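Long-range contacts in aminotransferase, class III (Deinococcus radiodurans, PDB 3I4J), which probably binds pyridoxal phosphate and acts as a transaminase of the class III aminotransferase family: residues Ser203-Ala208 against Gln345-Gly350; Tyr267-Gly272 against Pro300-Ala305. The protein carries 1 engineered substitution. All blocks are in the same frame, centred on the assembly; numbering follows the deposited sequence.

Interaction 1. Residues Ser203-Ala208 against Gln345-Gly350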
loop_
_atom_site.group_PDB
_atom_site.type_symbol
_atom_site.label_atom_id
_atom_site.label_comp_id
_atom_site.label_asym_id
_atom_site.label_seq_id
_atom_site.Cartn_x
_atom_site.Cartn_y
_atom_site.Cartn_z
ATOM N N SER C 203 8.738 17.727 7.246
ATOM C CA SER C 203 8.103 18.994 7.615
ATOM C C SER C 203 9.041 20.011 8.266
ATOM O O SER C 203 8.949 21.209 7.999
ATOM C CB SER C 203 6.911 18.733 8.540
ATOM O OG SER C 203 7.326 18.099 9.736
ATOM N N ASP C 204 9.931 19.534 9.129
ATOM C CA ASP C 204 10.893 20.394 9.807
ATOM C C ASP C 204 12.087 19.491 10.079
ATOM O O ASP C 204 12.244 18.963 11.180
ATOM C CB ASP C 204 10.324 20.916 11.126
ATOM C CG ASP C 204 10.951 22.232 11.549
ATOM O OD1 ASP C 204 12.178 22.395 11.389
ATOM O OD2 ASP C 204 10.213 23.104 12.051
ATOM N N ALA C 205 12.908 19.322 9.048
ATOM C CA ALA C 205 14.082 18.456 9.068
ATOM C C ALA C 205 14.767 18.154 10.397
ATOM O O ALA C 205 15.551 18.953 10.907
ATOM C CB ALA C 205 15.118 18.978 8.067
ATOM N N ALA C 206 14.470 16.975 10.934
ATOM C CA ALA C 206 15.080 16.486 12.163
ATOM C C ALA C 206 14.875 17.300 13.433
ATOM O O ALA C 206 15.689 17.218 14.355
ATOM C CB ALA C 206 16.573 16.267 11.933
ATOM N N LEU C 207 13.803 18.078 13.490
ATOM C CA LEU C 207 13.526 18.860 14.694
ATOM C C LEU C 207 13.243 17.880 15.829
ATOM O O LEU C 207 12.409 16.986 15.692
ATOM C CB LEU C 207 12.310 19.762 14.485
ATOM C CG LEU C 207 11.916 20.565 15.731
ATOM C CD1 LEU C 207 13.046 21.527 16.076
ATOM C CD2 LEU C 207 10.622 21.327 15.478
ATOM N N ALA C 208 13.941 18.051 16.948
ATOM C CA ALA C 208 13.758 17.174 18.094
ATOM C C ALA C 208 13.581 17.984 19.370
ATOM O O ALA C 208 14.293 18.962 19.596
ATOM C CB ALA C 208 14.952 16.240 18.241
ATOM N N GLN C 345 20.908 26.443 10.549
ATOM C CA GLN C 345 20.889 25.506 11.657
ATOM C C GLN C 345 21.150 24.089 11.170
ATOM O O GLN C 345 20.747 23.716 10.067
ATOM C CB GLN C 345 19.532 25.574 12.368
ATOM C CG GLN C 345 19.379 24.622 13.543
ATOM C CD GLN C 345 18.146 24.926 14.376
ATOM O OE1 GLN C 345 17.046 25.087 13.845
ATOM N NE2 GLN C 345 18.323 25.003 15.690
ATOM N N VAL C 346 21.846 23.317 11.996
ATOM C CA VAL C 346 22.165 21.929 11.690
ATOM C C VAL C 346 21.680 21.094 12.868
ATOM O O VAL C 346 21.929 21.438 14.025
ATOM C CB VAL C 346 23.684 21.726 11.492
ATOM C CG1 VAL C 346 24.441 22.186 12.725
ATOM C CG2 VAL C 346 23.980 20.260 11.212
ATOM N N ARG C 347 20.986 20.000 12.572
ATOM C CA ARG C 347 20.439 19.142 13.614
ATOM C C ARG C 347 20.551 17.672 13.257
ATOM O O ARG C 347 20.598 17.312 12.084
ATOM C CB ARG C 347 18.961 19.475 13.834
ATOM C CG ARG C 347 18.699 20.929 14.147
ATOM C CD ARG C 347 17.221 21.220 14.340
ATOM N NE ARG C 347 16.422 20.948 13.148
ATOM C CZ ARG C 347 15.370 21.674 12.779
ATOM N NH1 ARG C 347 14.998 22.720 13.504
ATOM N NH2 ARG C 347 14.682 21.351 11.693
ATOM N N GLY C 348 20.574 16.823 14.276
ATOM C CA GLY C 348 20.651 15.399 14.026
ATOM C C GLY C 348 20.434 14.531 15.247
ATOM O O GLY C 348 20.875 14.862 16.349
ATOM N N THR C 349 19.720 13.429 15.049
ATOM C CA THR C 349 19.467 12.454 16.102
ATOM C C THR C 349 19.735 11.135 15.384
ATOM O O THR C 349 18.954 10.726 14.530
ATOM C CB THR C 349 17.996 12.486 16.598
ATOM O OG1 THR C 349 17.684 13.786 17.114
ATOM C CG2 THR C 349 17.800 11.480 17.714
ATOM N N GLY C 350 20.845 10.481 15.714
ATOM C CA GLY C 350 21.183 9.248 15.025
ATOM C C GLY C 350 21.447 9.616 13.570
ATOM O O GLY C 350 22.105 10.620 13.299
HETATM O O HOH W 1 17.748 16.043 15.642
#

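Interaction 2. Residues Tyr267-Gly272 against Pro300-Ala305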
loop_
_atom_site.group_PDB
_atom_site.type_symbol
_atom_site.label_atom_id
_atom_site.label_comp_id
_atom_site.label_asym_id
_atom_site.label_seq_id
_atom_site.Cartn_x
_atom_site.Cartn_y
_atom_site.Cartn_z
ATOM N N TYR C 267 12.924 -3.461 0.748
ATOM C CA TYR C 267 12.848 -4.786 0.137
ATOM C C TYR C 267 11.425 -5.257 -0.137
ATOM O O TYR C 267 11.201 -6.129 -0.974
ATOM C CB TYR C 267 13.610 -5.794 1.013
ATOM C CG TYR C 267 15.101 -5.569 0.888
ATOM C CD1 TYR C 267 15.816 -6.130 -0.173
ATOM C CD2 TYR C 267 15.765 -4.670 1.724
ATOM C CE1 TYR C 267 17.139 -5.794 -0.411
ATOM C CE2 TYR C 267 17.101 -4.322 1.493
ATOM C CZ TYR C 267 17.777 -4.888 0.416
ATOM O OH TYR C 267 19.073 -4.517 0.124
ATOM N N ALA C 268 10.464 -4.659 0.554
ATOM C CA ALA C 268 9.068 -5.011 0.367
ATOM C C ALA C 268 8.183 -3.925 0.959
ATOM O O ALA C 268 8.592 -3.218 1.882
ATOM C CB ALA C 268 8.765 -6.363 1.030
ATOM N N PRO C 269 6.962 -3.763 0.423
ATOM C CA PRO C 269 6.058 -2.738 0.956
ATOM C C PRO C 269 5.474 -3.267 2.264
ATOM O O PRO C 269 4.520 -4.050 2.258
ATOM C CB PRO C 269 4.991 -2.605 -0.134
ATOM C CG PRO C 269 5.676 -3.149 -1.372
ATOM C CD PRO C 269 6.436 -4.317 -0.835
ATOM N N LEU C 270 6.061 -2.843 3.375
ATOM C CA LEU C 270 5.634 -3.280 4.694
ATOM C C LEU C 270 5.629 -2.107 5.679
ATOM O O LEU C 270 6.530 -1.263 5.672
ATOM C CB LEU C 270 6.587 -4.370 5.201
ATOM C CG LEU C 270 6.274 -4.995 6.564
ATOM C CD1 LEU C 270 5.025 -5.838 6.457
ATOM C CD2 LEU C 270 7.446 -5.855 7.015
ATOM N N ALA C 271 4.597 -2.076 6.513
ATOM C CA ALA C 271 4.411 -1.050 7.533
ATOM C C ALA C 271 3.477 -1.661 8.568
ATOM O O ALA C 271 3.063 -2.813 8.438
ATOM C CB ALA C 271 3.772 0.198 6.922
ATOM N N GLY C 272 3.131 -0.897 9.593
ATOM C CA GLY C 272 2.238 -1.439 10.594
ATOM C C GLY C 272 2.295 -0.662 11.882
ATOM O O GLY C 272 2.911 0.398 11.950
ATOM N N PRO C 300 2.706 -12.653 3.493
ATOM C CA PRO C 300 3.857 -13.482 3.869
ATOM C C PRO C 300 5.223 -13.129 3.287
ATOM O O PRO C 300 6.206 -13.079 4.018
ATOM C CB PRO C 300 3.409 -14.892 3.482
ATOM C CG PRO C 300 1.948 -14.845 3.812
ATOM C CD PRO C 300 1.531 -13.501 3.216
ATOM N N VAL C 301 5.306 -12.896 1.984
ATOM C CA VAL C 301 6.605 -12.585 1.407
ATOM C C VAL C 301 7.140 -11.264 1.936
ATOM O O VAL C 301 8.333 -11.135 2.209
ATOM C CB VAL C 301 6.552 -12.526 -0.133
ATOM C CG1 VAL C 301 7.958 -12.365 -0.686
ATOM C CG2 VAL C 301 5.924 -13.798 -0.681
ATOM N N SER C 302 6.254 -10.282 2.082
ATOM C CA SER C 302 6.667 -8.976 2.583
ATOM C C SER C 302 7.073 -9.074 4.050
ATOM O O SER C 302 8.016 -8.421 4.483
ATOM C CB SER C 302 5.539 -7.963 2.403
ATOM O OG SER C 302 5.311 -7.729 1.021
ATOM N N VAL C 303 6.357 -9.896 4.806
ATOM C CA VAL C 303 6.670 -10.089 6.218
ATOM C C VAL C 303 8.025 -10.787 6.336
ATOM O O VAL C 303 8.839 -10.440 7.192
ATOM C CB VAL C 303 5.562 -10.913 6.912
ATOM C CG1 VAL C 303 5.977 -11.283 8.337
ATOM C CG2 VAL C 303 4.272 -10.097 6.947
ATOM N N ALA C 304 8.272 -11.765 5.467
ATOM C CA ALA C 304 9.548 -12.474 5.472
ATOM C C ALA C 304 10.683 -11.479 5.216
ATOM O O ALA C 304 11.770 -11.610 5.771
ATOM C CB ALA C 304 9.549 -13.567 4.396
ATOM N N ALA C 305 10.428 -10.486 4.366
ATOM C CA ALA C 305 11.434 -9.474 4.068
ATOM C C ALA C 305 11.720 -8.682 5.339
ATOM O O ALA C 305 12.877 -8.400 5.655
ATOM C CB ALA C 305 10.940 -8.545 2.963
#

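Interaction 1. Residues Ser203-Ala208 against Gln345-Gly350
Arg-347 reaches from its strand into the turn formed by Asp-204 to Leu-207, and its guanidinium carries most of this contact. Arg-347 NH2 has two acceptors, giving a hydrogen bond to Ala-205 O (2.7 Å) and a salt bridge to Asp-204 OD1 (2.7 Å). The carbonyl oxygen lies close to the guanidinium plane, although the donor stands well above the carbonyl plane, and a weak bond from Arg-347 NE (3.1 Å) shares the same Ala-205 O. The carboxylate is met on its anti side, its plane turned 52° from that of the guanidinium. One face of the group is covered by Leu-207, whose CA sits 3.8 Å above its centre, while Leu-207 CD1 approaches Arg-347 NH1 at 3.4 Å. A bend at chi3 (-62°) carries NE round toward the turn. A leucine in place of Arg-347 would probably leave Ala-205 O without its donors in this contact and Asp-204 without one of its positive partners.

Further out, the type II turn is closed by Leu-207 N to Asp-204 O (2.9 Å), which probably helps to fix the direction of the Ala-205 carbonyl that the arginine meets. A water bridges this turn and the Thr-349 side chain, donating to Ala-206 O and hydrogen-bonded to Thr-349 OG1, while Ala-208 CB packs against that hydroxyl oxygen. Asp-204 is itself steadied by Lys-165, in a salt bridge through OD2, and weakly by His-400 at OD1.

A charged side chain thus ties a loop between strand 191-196 and helix 213-224 to the outer strand, 343-349, of the three-stranded antiparallel sheet. Strand 400-403, at the other border of that sheet, packs against Ala-205, and helix 318-339 lies on the Val-346 side.

Interaction 2. Residues Tyr267-Gly272 against Pro300-Ala305
The chain at Ala-268 runs extended across the first turns of helix 300-315, with the CA atoms of Ala-268 and Ser-302 only 5.1 Å apart and no hydrogen bond between the segments. Small residues make this approach possible. Ala-268 CB points at the helix and meets two positions one turn apart on the same face, touching Ala-305 CB at 3.6 Å and Ser-302 CA at 3.7 Å. On the side of the methyl toward Pro-269, Ser-302 OG lies 3.7 Å from Ala-268 CB and a little farther from Pro-269 CD and O.

Leu-270 carries the packing round the helix, toward Val-303. Its CG stands anti to the backbone N (chi1 -178°), and the branches divide the work: CD2 of Leu-270 rests against Ser-302 O at 3.6 Å, while CD1 faces Val-303 CG2 at 4.4 Å. At the other end, Tyr-267 contributes its CB, which lies 4.3 Å from Ala-305 CB, and its ring leads away to a hydroxyl hydrogen-bonded with Gly-44 O and Arg-47 N.

All the touching residues are buried, and part of that burial comes from the dimer. Pro-269 packs on Ser-302 of the second subunit, Ser-302 on Pro-269 of that subunit, and Tyr-267 O takes a weak hydrogen bond from its His-299. Within the chain, helix 48-60 flanks Tyr-267 and Ala-305, and helix 72-84 covers Leu-270 and Val-303. Past Leu-270 the chain enters strand 271-275, the antiparallel strand between 91-95 and 256-259 in the seven-stranded sheet of the large domain of fold type I aminotransferases.

How the interactions relate
Interactions 1 and 2 illustrate two ways of joining distant parts of one chain, the first by a charged side chain gripping a turn, the second by close packing centred on small residues, without hydrogen bonds across. Their centres are about 28 Å apart, on opposite sides of the chain's centre, and their nearest atoms about 18 Å, so they do not touch. In sequence, interaction 2 is nested inside the loop closed by interaction 1. Interaction 2 lies at the subunit interface, whereas no other chain of the assembly touches the segments of interaction 1. In this family the cofactor site characteristically lies near the dimer interface, but neither contact can be assigned a catalytic role.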